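Local coordinates for protein aminopeptidase N (Francisella tularensis subsp. tularensis, PDB 5DLL) that is a zinc-dependent aminopeptidase of the M1 family that releases N-terminal amino acids, preferably alanine, from peptides and probably helps degrade intracellular peptides, at residues 704-707 and 708-711; 696-699 and 700-704; 733-736 and 737-740; 654-657 and 658-661. All coordinates share one frame; numbering follows the deposited sequence.

Contact 1. Residues 704-707 and 708-711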
ATOM      1  N   ALA A 704      -3.544  18.828 -25.153  1.00 64.86           N
ATOM      2  CA  ALA A 704      -3.557  18.593 -23.700  1.00 61.54           C
ATOM      3  C   ALA A 704      -2.619  19.545 -22.961  1.00 60.89           C
ATOM      4  O   ALA A 704      -1.500  19.788 -23.411  1.00 65.52           O
ATOM      5  CB  ALA A 704      -3.186  17.150 -23.389  1.00 55.74           C
ATOM      6  N   ASP A 705      -3.084  20.080 -21.831  1.00 59.26           N
ATOM      7  CA  ASP A 705      -2.285  20.992 -21.004  1.00 62.54           C
ATOM      8  C   ASP A 705      -1.790  20.321 -19.714  1.00 58.47           C
ATOM      9  O   ASP A 705      -1.337  20.997 -18.786  1.00 60.08           O
ATOM     10  CB  ASP A 705      -3.067  22.289 -20.701  1.00 69.94           C
ATOM     11  CG  ASP A 705      -4.240  22.081 -19.742  1.00 78.06           C
ATOM     12  OD1 ASP A 705      -4.840  20.985 -19.738  1.00 79.84           O
ATOM     13  OD2 ASP A 705      -4.571  23.030 -18.995  1.00 77.79           O
ATOM     14  N   ASN A 706      -1.867  18.991 -19.672  1.00 54.39           N
ATOM     15  CA  ASN A 706      -1.419  18.213 -18.519  1.00 58.41           C
ATOM     16  C   ASN A 706      -0.999  16.810 -18.950  1.00 55.56           C
ATOM     17  O   ASN A 706      -1.266  16.402 -20.083  1.00 58.10           O
ATOM     18  CB  ASN A 706      -2.534  18.133 -17.473  1.00 60.93           C
ATOM     19  CG  ASN A 706      -3.721  17.308 -17.941  1.00 57.35           C
ATOM     20  OD1 ASN A 706      -3.676  16.077 -17.930  1.00 63.46           O
ATOM     21  ND2 ASN A 706      -4.792  17.982 -18.344  1.00 51.48           N
ATOM     22  N   MET A 707      -0.363  16.065 -18.050  1.00 54.26           N
ATOM     23  CA  MET A 707       0.102  14.717 -18.387  1.00 54.01           C
ATOM     24  C   MET A 707      -1.030  13.692 -18.446  1.00 51.63           C
ATOM     25  O   MET A 707      -0.989  12.784 -19.274  1.00 51.60           O
ATOM     26  CB  MET A 707       1.183  14.236 -17.412  1.00 55.29           C
ATOM     27  CG  MET A 707       1.910  12.972 -17.872  1.00 55.07           C
ATOM     28  SD  MET A 707       2.710  13.104 -19.490  1.00 50.16           S
ATOM     29  CE  MET A 707       3.885  14.427 -19.205  1.00 49.28           C
ATOM     30  N   THR A 708      -2.032  13.828 -17.579  1.00 51.33           N
ATOM     31  CA  THR A 708      -3.140  12.871 -17.538  1.00 48.07           C
ATOM     32  C   THR A 708      -3.803  12.720 -18.909  1.00 45.83           C
ATOM     33  O   THR A 708      -4.040  11.604 -19.369  1.00 45.73           O
ATOM     34  CB  THR A 708      -4.207  13.272 -16.505  1.00 47.13           C
ATOM     35  OG1 THR A 708      -3.577  13.853 -15.354  1.00 50.09           O
ATOM     36  CG2 THR A 708      -5.024  12.054 -16.094  1.00 47.76           C
ATOM     37  N   ASP A 709      -4.082  13.847 -19.555  1.00 48.15           N
ATOM     38  CA  ASP A 709      -4.690  13.859 -20.892  1.00 51.75           C
ATOM     39  C   ASP A 709      -3.714  13.415 -21.980  1.00 47.72           C
ATOM     40  O   ASP A 709      -4.105  12.747 -22.936  1.00 43.50           O
ATOM     41  CB  ASP A 709      -5.222  15.259 -21.238  1.00 53.40           C
ATOM     42  CG  ASP A 709      -6.553  15.580 -20.564  1.00 51.97           C
ATOM     43  OD1 ASP A 709      -7.216  14.663 -20.035  1.00 58.13           O
ATOM     44  OD2 ASP A 709      -6.946  16.766 -20.583  1.00 51.57           O
ATOM     45  N   GLN A 710      -2.448  13.796 -21.844  1.00 49.59           N
ATOM     46  CA  GLN A 710      -1.438  13.397 -22.822  1.00 57.32           C
ATOM     47  C   GLN A 710      -1.122  11.901 -22.727  1.00 48.99           C
ATOM     48  O   GLN A 710      -0.893  11.247 -23.739  1.00 47.29           O
ATOM     49  CB  GLN A 710      -0.172  14.232 -22.656  1.00 58.37           C
ATOM     50  CG  GLN A 710       0.768  14.149 -23.848  1.00 65.08           C
ATOM     51  CD  GLN A 710       1.733  15.320 -23.929  1.00 70.19           C
ATOM     52  OE1 GLN A 710       1.696  16.236 -23.106  1.00 78.16           O
ATOM     53  NE2 GLN A 710       2.603  15.297 -24.931  1.00 67.62           N
ATOM     54  N   GLN A 711      -1.119  11.374 -21.507  1.00 48.26           N
ATOM     55  CA  GLN A 711      -0.999   9.936 -21.274  1.00 54.25           C
ATOM     56  C   GLN A 711      -2.176   9.199 -21.921  1.00 53.57           C
ATOM     57  O   GLN A 711      -1.984   8.180 -22.592  1.00 52.97           O
ATOM     58  CB  GLN A 711      -0.907   9.641 -19.761  1.00 63.42           C
ATOM     59  CG  GLN A 711      -1.191   8.198 -19.337  1.00 77.18           C
ATOM     60  CD  GLN A 711      -2.674   7.914 -19.097  1.00 89.20           C
ATOM     61  OE1 GLN A 711      -3.377   8.693 -18.443  1.00 67.93           O
ATOM     62  NE2 GLN A 711      -3.154   6.787 -19.625  1.00 80.31           N
TER
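Asn706 caps helix 707-717 from the N-cap position, its side chain reaching forward to Asp709 in a classic helix N-cap. The capping bond runs from Asp709 N to Asn706 OD1 at 2.8 Å and is nearly straight (N-H...O 164°), although the donor is tilted 29° from the plane of the amide carbonyl. The first torsion makes this possible: with chi1 at 68°, CG lies between the backbone N and the carbonyl carbon and the amide folds over the first turn. The other end of the amide is held more loosely. Asn706 ND2 makes weak bonds to Asp709 OD2 and to Asp705 OD1, both 3.3 Å, so one NH2 group serves two carboxylates, whose negative charges it would probably help to offset. Asp709 OD1 is paired with Lys677, and Thr708 OG1 accepts from the backbone N of Asp297. Backbone bonding begins with a weak bond from Gln710 N to Asn706 O and continues from Gln711 N to Met707 O. The apolar part is small: Ala704, the first residue past helix 691-703, directs its methyl group at the new helix, bringing Ala704 CB to 3.5 Å from Asp709 CB.

Contact 2. Residues 696-699 and 700-704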
ATOM      1  N   LEU A 696     -10.050  12.410 -32.574  1.00 55.20           N
ATOM      2  CA  LEU A 696     -10.217  12.971 -31.230  1.00 57.68           C
ATOM      3  C   LEU A 696      -8.989  12.737 -30.352  1.00 54.32           C
ATOM      4  O   LEU A 696      -8.609  13.610 -29.567  1.00 52.15           O
ATOM      5  CB  LEU A 696     -11.460  12.385 -30.539  1.00 58.52           C
ATOM      6  CG  LEU A 696     -12.830  12.815 -31.080  1.00 57.87           C
ATOM      7  CD1 LEU A 696     -13.944  12.042 -30.386  1.00 58.80           C
ATOM      8  CD2 LEU A 696     -13.038  14.315 -30.925  1.00 53.76           C
ATOM      9  N   ALA A 697      -8.384  11.556 -30.481  1.00 55.98           N
ATOM     10  CA  ALA A 697      -7.169  11.219 -29.735  1.00 50.33           C
ATOM     11  C   ALA A 697      -5.984  12.059 -30.200  1.00 49.38           C
ATOM     12  O   ALA A 697      -5.184  12.523 -29.387  1.00 42.51           O
ATOM     13  CB  ALA A 697      -6.856   9.743 -29.886  1.00 49.28           C
ATOM     14  N   GLN A 698      -5.889  12.250 -31.515  1.00 57.44           N
ATOM     15  CA  GLN A 698      -4.807  13.021 -32.120  1.00 64.18           C
ATOM     16  C   GLN A 698      -4.843  14.492 -31.694  1.00 69.11           C
ATOM     17  O   GLN A 698      -3.792  15.097 -31.468  1.00 68.82           O
ATOM     18  CB  GLN A 698      -4.866  12.902 -33.650  1.00 65.71           C
ATOM     19  CG  GLN A 698      -3.725  13.588 -34.392  1.00 70.28           C
ATOM     20  CD  GLN A 698      -2.367  13.012 -34.039  1.00 71.30           C
ATOM     21  OE1 GLN A 698      -2.128  11.815 -34.197  1.00 64.32           O
ATOM     22  NE2 GLN A 698      -1.468  13.867 -33.560  1.00 71.96           N
ATOM     23  N   GLN A 699      -6.042  15.063 -31.586  1.00 61.61           N
ATOM     24  CA  GLN A 699      -6.187  16.451 -31.149  1.00 65.81           C
ATOM     25  C   GLN A 699      -5.871  16.586 -29.663  1.00 65.82           C
ATOM     26  O   GLN A 699      -5.121  17.480 -29.266  1.00 68.71           O
ATOM     27  CB  GLN A 699      -7.592  16.988 -31.444  1.00 70.18           C
ATOM     28  CG  GLN A 699      -7.884  17.196 -32.925  1.00 85.19           C
ATOM     29  CD  GLN A 699      -6.931  18.180 -33.589  1.00 90.06           C
ATOM     30  OE1 GLN A 699      -6.837  19.343 -33.187  1.00 82.75           O
ATOM     31  NE2 GLN A 699      -6.221  17.716 -34.615  1.00 77.44           N
ATOM     32  N   LEU A 700      -6.434  15.692 -28.853  1.00 60.95           N
ATOM     33  CA  LEU A 700      -6.183  15.679 -27.409  1.00 60.43           C
ATOM     34  C   LEU A 700      -4.692  15.590 -27.130  1.00 62.25           C
ATOM     35  O   LEU A 700      -4.171  16.277 -26.249  1.00 54.10           O
ATOM     36  CB  LEU A 700      -6.904  14.497 -26.751  1.00 66.99           C
ATOM     37  CG  LEU A 700      -6.839  14.369 -25.223  1.00 58.43           C
ATOM     38  CD1 LEU A 700      -7.203  15.679 -24.543  1.00 60.55           C
ATOM     39  CD2 LEU A 700      -7.756  13.250 -24.751  1.00 54.43           C
ATOM     40  N   PHE A 701      -4.019  14.738 -27.898  1.00 66.31           N
ATOM     41  CA  PHE A 701      -2.573  14.602 -27.851  1.00 60.89           C
ATOM     42  C   PHE A 701      -1.879  15.949 -28.058  1.00 59.80           C
ATOM     43  O   PHE A 701      -1.001  16.320 -27.283  1.00 69.13           O
ATOM     44  CB  PHE A 701      -2.113  13.604 -28.921  1.00 66.26           C
ATOM     45  CG  PHE A 701      -0.674  13.198 -28.797  1.00 71.08           C
ATOM     46  CD1 PHE A 701      -0.248  12.443 -27.715  1.00 73.69           C
ATOM     47  CD2 PHE A 701       0.253  13.555 -29.771  1.00 76.66           C
ATOM     48  CE1 PHE A 701       1.076  12.060 -27.597  1.00 81.88           C
ATOM     49  CE2 PHE A 701       1.579  13.172 -29.660  1.00 74.89           C
ATOM     50  CZ  PHE A 701       1.991  12.426 -28.571  1.00 81.62           C
ATOM     51  N   ASP A 702      -2.281  16.678 -29.095  1.00 54.19           N
ATOM     52  CA  ASP A 702      -1.644  17.956 -29.431  1.00 58.64           C
ATOM     53  C   ASP A 702      -2.037  19.095 -28.489  1.00 61.36           C
ATOM     54  O   ASP A 702      -1.245  20.010 -28.267  1.00 61.97           O
ATOM     55  CB  ASP A 702      -1.981  18.365 -30.869  1.00 59.43           C
ATOM     56  CG  ASP A 702      -1.542  17.336 -31.891  1.00 63.36           C
ATOM     57  OD1 ASP A 702      -0.422  16.794 -31.761  1.00 64.41           O
ATOM     58  OD2 ASP A 702      -2.319  17.073 -32.831  1.00 70.26           O
ATOM     59  N   ASN A 703      -3.252  19.040 -27.946  1.00 58.22           N
ATOM     60  CA  ASN A 703      -3.817  20.160 -27.193  1.00 58.62           C
ATOM     61  C   ASN A 703      -3.746  20.040 -25.671  1.00 59.89           C
ATOM     62  O   ASN A 703      -3.888  21.045 -24.976  1.00 67.36           O
ATOM     63  CB  ASN A 703      -5.279  20.372 -27.600  1.00 63.10           C
ATOM     64  CG  ASN A 703      -5.444  20.606 -29.089  1.00 68.17           C
ATOM     65  OD1 ASN A 703      -4.566  21.167 -29.743  1.00 60.45           O
ATOM     66  ND2 ASN A 703      -6.576  20.173 -29.634  1.00 82.88           N
ATOM     67  N   ALA A 704      -3.544  18.828 -25.153  1.00 64.86           N
ATOM     68  CA  ALA A 704      -3.557  18.593 -23.700  1.00 61.54           C
ATOM     69  C   ALA A 704      -2.619  19.545 -22.961  1.00 60.89           C
ATOM     70  O   ALA A 704      -1.500  19.788 -23.411  1.00 65.52           O
ATOM     71  CB  ALA A 704      -3.186  17.150 -23.389  1.00 55.74           C
TER
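Gln698 and Asp702 meet one turn apart on helix 691-703, in a local i to i+4 contact over its last turns, where one flank is buried among other helices and the other is exposed. Backbone bonds carry the turn: Leu700 N gives to Leu696 O (3.1 Å), Phe701 N to Ala697 O (2.9 Å), Asp702 N to Gln698 O and Asn703 N to Gln699 O (2.8 Å). On the polar flank, Gln698 leaves the backbone with CG anti to N (chi1 -176°), then bends at chi2, which swings the amide toward Asp702 in the next turn. Gln698 NE2 reaches Asp702 OD2 in a weak but straight bond of 3.4 Å, with amide and carboxylate planes 39° apart. Gln699 and Asn703 run side by side in the same direction, their amides turned 64° from each other. The buried flank packs outward: Leu696 and Leu700 lie against Tyr655 of helix 648-658, Ala697 against Leu681 and Met685 of helix 668-685. Phe701 takes a cation-pi contact from Arg736 and packs on Phe733. This is an amphipathic helix end, packed among helices of the ARM-repeat-like C-terminal region.

Contact 3. Residues 733-736 and 737-740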
ATOM      1  N   PHE A 733       6.058  11.907 -28.837  1.00 63.35           N
ATOM      2  CA  PHE A 733       6.102  11.844 -27.371  1.00 62.40           C
ATOM      3  C   PHE A 733       7.546  11.886 -26.858  1.00 65.93           C
ATOM      4  O   PHE A 733       7.840  12.587 -25.891  1.00 66.84           O
ATOM      5  CB  PHE A 733       5.394  10.583 -26.861  1.00 59.66           C
ATOM      6  CG  PHE A 733       5.086  10.598 -25.382  1.00 59.85           C
ATOM      7  CD1 PHE A 733       6.050  10.251 -24.446  1.00 59.08           C
ATOM      8  CD2 PHE A 733       3.818  10.934 -24.927  1.00 58.96           C
ATOM      9  CE1 PHE A 733       5.758  10.253 -23.089  1.00 57.61           C
ATOM     10  CE2 PHE A 733       3.523  10.937 -23.571  1.00 57.25           C
ATOM     11  CZ  PHE A 733       4.494  10.596 -22.652  1.00 56.33           C
ATOM     12  N   TYR A 734       8.441  11.143 -27.508  1.00 67.21           N
ATOM     13  CA  TYR A 734       9.842  11.102 -27.091  1.00 71.62           C
ATOM     14  C   TYR A 734      10.503  12.461 -27.251  1.00 77.12           C
ATOM     15  O   TYR A 734      11.185  12.924 -26.339  1.00 78.95           O
ATOM     16  CB  TYR A 734      10.633  10.054 -27.878  1.00 76.59           C
ATOM     17  CG  TYR A 734      12.010   9.776 -27.299  1.00 80.90           C
ATOM     18  CD1 TYR A 734      12.151   9.135 -26.068  1.00 78.20           C
ATOM     19  CD2 TYR A 734      13.170  10.152 -27.979  1.00 83.58           C
ATOM     20  CE1 TYR A 734      13.405   8.876 -25.531  1.00 82.82           C
ATOM     21  CE2 TYR A 734      14.431   9.896 -27.449  1.00 84.52           C
ATOM     22  CZ  TYR A 734      14.545   9.257 -26.224  1.00 84.19           C
ATOM     23  OH  TYR A 734      15.791   8.996 -25.685  1.00 76.06           O
ATOM     24  N   ASN A 735      10.293  13.090 -28.407  1.00 82.94           N
ATOM     25  CA  ASN A 735      10.850  14.421 -28.695  1.00 90.34           C
ATOM     26  C   ASN A 735      10.559  15.437 -27.590  1.00 88.77           C
ATOM     27  O   ASN A 735      11.428  16.230 -27.223  1.00 84.35           O
ATOM     28  CB  ASN A 735      10.309  14.964 -30.029  1.00 95.25           C
ATOM     29  CG  ASN A 735      10.844  14.210 -31.237  1.00 99.96           C
ATOM     30  OD1 ASN A 735      11.957  13.679 -31.218  1.00101.73           O
ATOM     31  ND2 ASN A 735      10.048  14.166 -32.303  1.00 93.64           N
ATOM     32  N   ARG A 736       9.337  15.398 -27.064  1.00 88.33           N
ATOM     33  CA  ARG A 736       8.903  16.335 -26.031  1.00 87.27           C
ATOM     34  C   ARG A 736       9.525  16.024 -24.675  1.00 86.05           C
ATOM     35  O   ARG A 736       9.945  16.936 -23.959  1.00 84.01           O
ATOM     36  CB  ARG A 736       7.376  16.319 -25.903  1.00 90.67           C
ATOM     37  CG  ARG A 736       6.634  16.758 -27.159  1.00 99.97           C
ATOM     38  CD  ARG A 736       5.120  16.688 -26.982  1.00102.02           C
ATOM     39  NE  ARG A 736       4.407  16.466 -28.245  1.00105.92           N
ATOM     40  CZ  ARG A 736       3.097  16.648 -28.433  1.00103.81           C
ATOM     41  NH1 ARG A 736       2.312  17.076 -27.448  1.00100.52           N
ATOM     42  NH2 ARG A 736       2.565  16.407 -29.628  1.00101.94           N
ATOM     43  N   TRP A 737       9.595  14.738 -24.334  1.00 66.78           N
ATOM     44  CA  TRP A 737       9.951  14.310 -22.975  1.00 65.31           C
ATOM     45  C   TRP A 737      11.237  13.487 -22.879  1.00 60.33           C
ATOM     46  O   TRP A 737      11.269  12.486 -22.174  1.00 71.54           O
ATOM     47  CB  TRP A 737       8.788  13.514 -22.370  1.00 56.69           C
ATOM     48  CG  TRP A 737       7.484  14.237 -22.445  1.00 54.26           C
ATOM     49  CD1 TRP A 737       6.431  13.945 -23.261  1.00 48.40           C
ATOM     50  CD2 TRP A 737       7.097  15.387 -21.680  1.00 55.34           C
ATOM     51  NE1 TRP A 737       5.409  14.835 -23.045  1.00 49.70           N
ATOM     52  CE2 TRP A 737       5.792  15.733 -22.081  1.00 53.66           C
ATOM     53  CE3 TRP A 737       7.728  16.155 -20.691  1.00 56.78           C
ATOM     54  CZ2 TRP A 737       5.102  16.818 -21.530  1.00 58.96           C
ATOM     55  CZ3 TRP A 737       7.042  17.234 -20.145  1.00 64.03           C
ATOM     56  CH2 TRP A 737       5.743  17.555 -20.567  1.00 59.78           C
ATOM     57  N   ARG A 738      12.290  13.912 -23.576  1.00 71.60           N
ATOM     58  CA  ARG A 738      13.628  13.335 -23.390  1.00 61.54           C
ATOM     59  C   ARG A 738      14.140  13.702 -22.003  1.00 64.67           C
ATOM     60  O   ARG A 738      14.653  12.861 -21.270  1.00 69.01           O
ATOM     61  CB  ARG A 738      14.618  13.888 -24.418  1.00 67.09           C
ATOM     62  CG  ARG A 738      14.323  13.542 -25.865  1.00 70.86           C
ATOM     63  CD  ARG A 738      15.128  14.424 -26.808  1.00 82.92           C
ATOM     64  NE  ARG A 738      14.831  14.132 -28.211  1.00 86.02           N
ATOM     65  CZ  ARG A 738      15.468  13.234 -28.964  1.00 84.04           C
ATOM     66  NH1 ARG A 738      16.473  12.510 -28.477  1.00 82.71           N
ATOM     67  NH2 ARG A 738      15.093  13.060 -30.227  1.00 84.74           N
ATOM     68  N   HIS A 739      13.989  14.980 -21.668  1.00 77.16           N
ATOM     69  CA  HIS A 739      14.546  15.573 -20.443  1.00 80.39           C
ATOM     70  C   HIS A 739      13.964  15.050 -19.118  1.00 74.94           C
ATOM     71  O   HIS A 739      14.594  15.207 -18.068  1.00 73.56           O
ATOM     72  CB  HIS A 739      14.423  17.106 -20.497  1.00 89.35           C
ATOM     73  CG  HIS A 739      13.077  17.599 -20.944  1.00 94.32           C
ATOM     74  ND1 HIS A 739      12.000  17.711 -20.090  1.00 88.06           N
ATOM     75  CD2 HIS A 739      12.638  18.016 -22.156  1.00 95.94           C
ATOM     76  CE1 HIS A 739      10.957  18.170 -20.757  1.00 91.27           C
ATOM     77  NE2 HIS A 739      11.317  18.361 -22.013  1.00 94.26           N
ATOM     78  N   GLU A 740      12.781  14.438 -19.159  1.00 70.05           N
ATOM     79  CA  GLU A 740      12.125  13.933 -17.949  1.00 76.02           C
ATOM     80  C   GLU A 740      12.169  12.404 -17.892  1.00 75.05           C
ATOM     81  O   GLU A 740      11.475  11.734 -18.651  1.00 64.09           O
ATOM     82  CB  GLU A 740      10.686  14.432 -17.890  1.00 69.52           C
TER
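Trp737 N is shared between two carbonyls at the C-terminal end of helix 723-736, in the ARM-repeat-like helical region: it gives a 3.2 Å bond to Phe733 O and a weaker, more bent one to Tyr734 O at 3.1 Å. Trp737 is the first residue to leave helical geometry, and its indole folds back over the turn it has just left. With Phe733 it makes an edge-to-face pair: the five-membered ring turns its edge to the phenyl face, planes 50° apart, and Trp737 CD1 stands over the middle of the Phe733 ring. One face of the indole is covered by Arg736 CB, a CH-pi contact 3.8 Å from the centroid of the five-membered ring. Phe733 also stacks with Phe714, while Trp737 packs on Met707 and Gln710, so this helix end packs on helix 707-717.

On the outer side Arg738 runs extended from CG to NE across Tyr734. Its CG lies over the phenol ring, whose CE2 stands over one face of the guanidinium, Tyr734 CE2 3.5 Å from Arg738 NH1, with the planes 61° apart. Alongside, the Asn735 amide is nearly coplanar with the guanidinium (16°), and Arg738 NH2 gives a weak 3.3 Å bond to Asn735 OD1.

Contact 4. Residues 654-657 and 658-661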
ATOM      1  N   VAL A 654     -20.739  11.719 -24.749  1.00 46.84           N
ATOM      2  CA  VAL A 654     -20.197  11.841 -23.402  1.00 43.38           C
ATOM      3  C   VAL A 654     -18.726  12.268 -23.430  1.00 41.49           C
ATOM      4  O   VAL A 654     -18.275  12.978 -22.535  1.00 43.47           O
ATOM      5  CB  VAL A 654     -20.368  10.537 -22.595  1.00 42.51           C
ATOM      6  CG1 VAL A 654     -19.733  10.666 -21.219  1.00 44.43           C
ATOM      7  CG2 VAL A 654     -21.845  10.189 -22.449  1.00 43.67           C
ATOM      8  N   TYR A 655     -17.979  11.860 -24.451  1.00 45.77           N
ATOM      9  CA  TYR A 655     -16.603  12.330 -24.593  1.00 46.59           C
ATOM     10  C   TYR A 655     -16.607  13.847 -24.685  1.00 44.45           C
ATOM     11  O   TYR A 655     -15.968  14.517 -23.882  1.00 40.16           O
ATOM     12  CB  TYR A 655     -15.907  11.735 -25.826  1.00 49.77           C
ATOM     13  CG  TYR A 655     -14.509  12.292 -26.055  1.00 48.81           C
ATOM     14  CD1 TYR A 655     -13.402  11.735 -25.417  1.00 49.30           C
ATOM     15  CD2 TYR A 655     -14.296  13.387 -26.894  1.00 52.93           C
ATOM     16  CE1 TYR A 655     -12.125  12.248 -25.613  1.00 49.61           C
ATOM     17  CE2 TYR A 655     -13.024  13.908 -27.096  1.00 52.67           C
ATOM     18  CZ  TYR A 655     -11.941  13.335 -26.453  1.00 51.46           C
ATOM     19  OH  TYR A 655     -10.676  13.842 -26.650  1.00 52.28           O
ATOM     20  N   GLN A 656     -17.346  14.381 -25.654  1.00 49.89           N
ATOM     21  CA  GLN A 656     -17.324  15.824 -25.911  1.00 51.54           C
ATOM     22  C   GLN A 656     -18.022  16.630 -24.810  1.00 49.86           C
ATOM     23  O   GLN A 656     -17.789  17.834 -24.693  1.00 53.89           O
ATOM     24  CB  GLN A 656     -17.875  16.170 -27.313  1.00 48.04           C
ATOM     25  CG  GLN A 656     -16.819  16.152 -28.431  1.00 45.30           C
ATOM     26  CD  GLN A 656     -15.721  17.211 -28.271  1.00 40.47           C
ATOM     27  OE1 GLN A 656     -15.966  18.310 -27.782  1.00 47.08           O
ATOM     28  NE2 GLN A 656     -14.512  16.884 -28.695  1.00 36.74           N
ATOM     29  N   GLN A 657     -18.844  15.977 -23.990  1.00 46.97           N
ATOM     30  CA  GLN A 657     -19.414  16.641 -22.812  1.00 48.89           C
ATOM     31  C   GLN A 657     -18.473  16.581 -21.595  1.00 47.80           C
ATOM     32  O   GLN A 657     -18.614  17.371 -20.660  1.00 52.48           O
ATOM     33  CB  GLN A 657     -20.817  16.098 -22.494  1.00 54.04           C
ATOM     34  CG  GLN A 657     -20.912  15.041 -21.408  1.00 56.92           C
ATOM     35  CD  GLN A 657     -22.315  14.463 -21.280  1.00 66.08           C
ATOM     36  OE1 GLN A 657     -23.146  14.590 -22.187  1.00 52.99           O
ATOM     37  NE2 GLN A 657     -22.583  13.822 -20.147  1.00 71.64           N
ATOM     38  N   CYS A 658     -17.524  15.645 -21.610  1.00 46.68           N
ATOM     39  CA  CYS A 658     -16.439  15.610 -20.621  1.00 43.98           C
ATOM     40  C   CYS A 658     -15.217  16.413 -21.076  1.00 45.51           C
ATOM     41  O   CYS A 658     -14.421  16.850 -20.246  1.00 45.99           O
ATOM     42  CB  CYS A 658     -16.016  14.168 -20.344  1.00 41.16           C
ATOM     43  SG  CYS A 658     -17.296  13.131 -19.597  1.00 48.87           S
ATOM     44  N   ASN A 659     -15.074  16.596 -22.389  1.00 48.23           N
ATOM     45  CA  ASN A 659     -13.944  17.316 -22.979  1.00 49.76           C
ATOM     46  C   ASN A 659     -14.164  18.823 -22.916  1.00 54.14           C
ATOM     47  O   ASN A 659     -14.361  19.482 -23.941  1.00 62.44           O
ATOM     48  CB  ASN A 659     -13.745  16.861 -24.433  1.00 55.87           C
ATOM     49  CG  ASN A 659     -12.522  17.481 -25.092  1.00 56.51           C
ATOM     50  OD1 ASN A 659     -12.594  17.945 -26.227  1.00 73.55           O
ATOM     51  ND2 ASN A 659     -11.396  17.485 -24.388  1.00 55.69           N
ATOM     52  N   ASP A 660     -14.132  19.363 -21.702  1.00 58.04           N
ATOM     53  CA  ASP A 660     -14.424  20.779 -21.483  1.00 52.77           C
ATOM     54  C   ASP A 660     -13.152  21.616 -21.644  1.00 50.58           C
ATOM     55  O   ASP A 660     -12.073  21.077 -21.905  1.00 62.39           O
ATOM     56  CB  ASP A 660     -15.104  20.989 -20.119  1.00 53.32           C
ATOM     57  CG  ASP A 660     -14.138  20.920 -18.953  1.00 55.46           C
ATOM     58  OD1 ASP A 660     -13.450  21.923 -18.701  1.00 67.27           O
ATOM     59  OD2 ASP A 660     -14.081  19.879 -18.270  1.00 58.23           O
ATOM     60  N   ASN A 661     -13.291  22.928 -21.494  1.00 48.72           N
ATOM     61  CA  ASN A 661     -12.229  23.872 -21.818  1.00 51.04           C
ATOM     62  C   ASN A 661     -11.710  24.639 -20.586  1.00 50.93           C
ATOM     63  O   ASN A 661     -11.202  25.757 -20.701  1.00 48.86           O
ATOM     64  CB  ASN A 661     -12.766  24.843 -22.879  1.00 56.74           C
ATOM     65  CG  ASN A 661     -11.675  25.447 -23.742  1.00 61.93           C
ATOM     66  OD1 ASN A 661     -10.493  25.142 -23.590  1.00 66.32           O
ATOM     67  ND2 ASN A 661     -12.075  26.318 -24.658  1.00 70.34           N
TER
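Val654 and Tyr655 take up the last backbone N-H groups of helix 648-658. Cys658 N gives a 2.9 Å bond to Val654 O and a weak, bent one to Tyr655 O. The latter oxygen also accepts from Asn659 N at 2.7 Å, with the donor close to the line of the carbonyl, so Tyr655 O ends the helix holding two N-H groups. Asn659 then breaks helical geometry and is the centre of an inverse gamma turn, which Asp660 N closes with a weak bond to Cys658 O.

The side chains continue along the same turn. Val654 CG1 rests against Cys658 SG at 3.8 Å, a small apolar touch on the buried flank, where Val654 also meets Leu676 of helix 668-685. Asn659 holds its CG anti to the backbone N (chi1 -176°), which sets the amide beside the Tyr655 ring. The two point the same way, with Tyr655 CE2 4.0 Å from Asn659 CB and ring and amide planes 28° apart. Gln656 lies alongside Asn659 as well, pointing the same way, its amide almost perpendicular to that of Asn659 (88°).

Chemically, the side chains that touch here are neutral; Lys673 NZ bonds to Gln657 O, and its positive charge would probably be favourable at this carbonyl-rich helix end, where Asp660 also lies against Lys673.

All four contacts are local turns in the helical C-terminal region, away from the zinc and sodium sites. Contacts 2 and 1 share Ala704, so one helix closes where the next is about to be capped; Leu700 of contact 2 packs on Asp709 of contact 1. Contact 1 is the more buried and relies on an amide cap, whereas contact 3, at the surface, uses aromatic rings and arginines. The amide of Gln710 in contact 1 lies against the Arg736 guanidinium of contact 3, though the centres are about 14 Å apart. Contact 4 joins the group through Tyr655, whose hydroxyl end packs on contact 2; it does not touch contact 1 or contact 3. Contacts 2, 3 and 4 all close helices, past which come Ala704, Trp737 and Asn659.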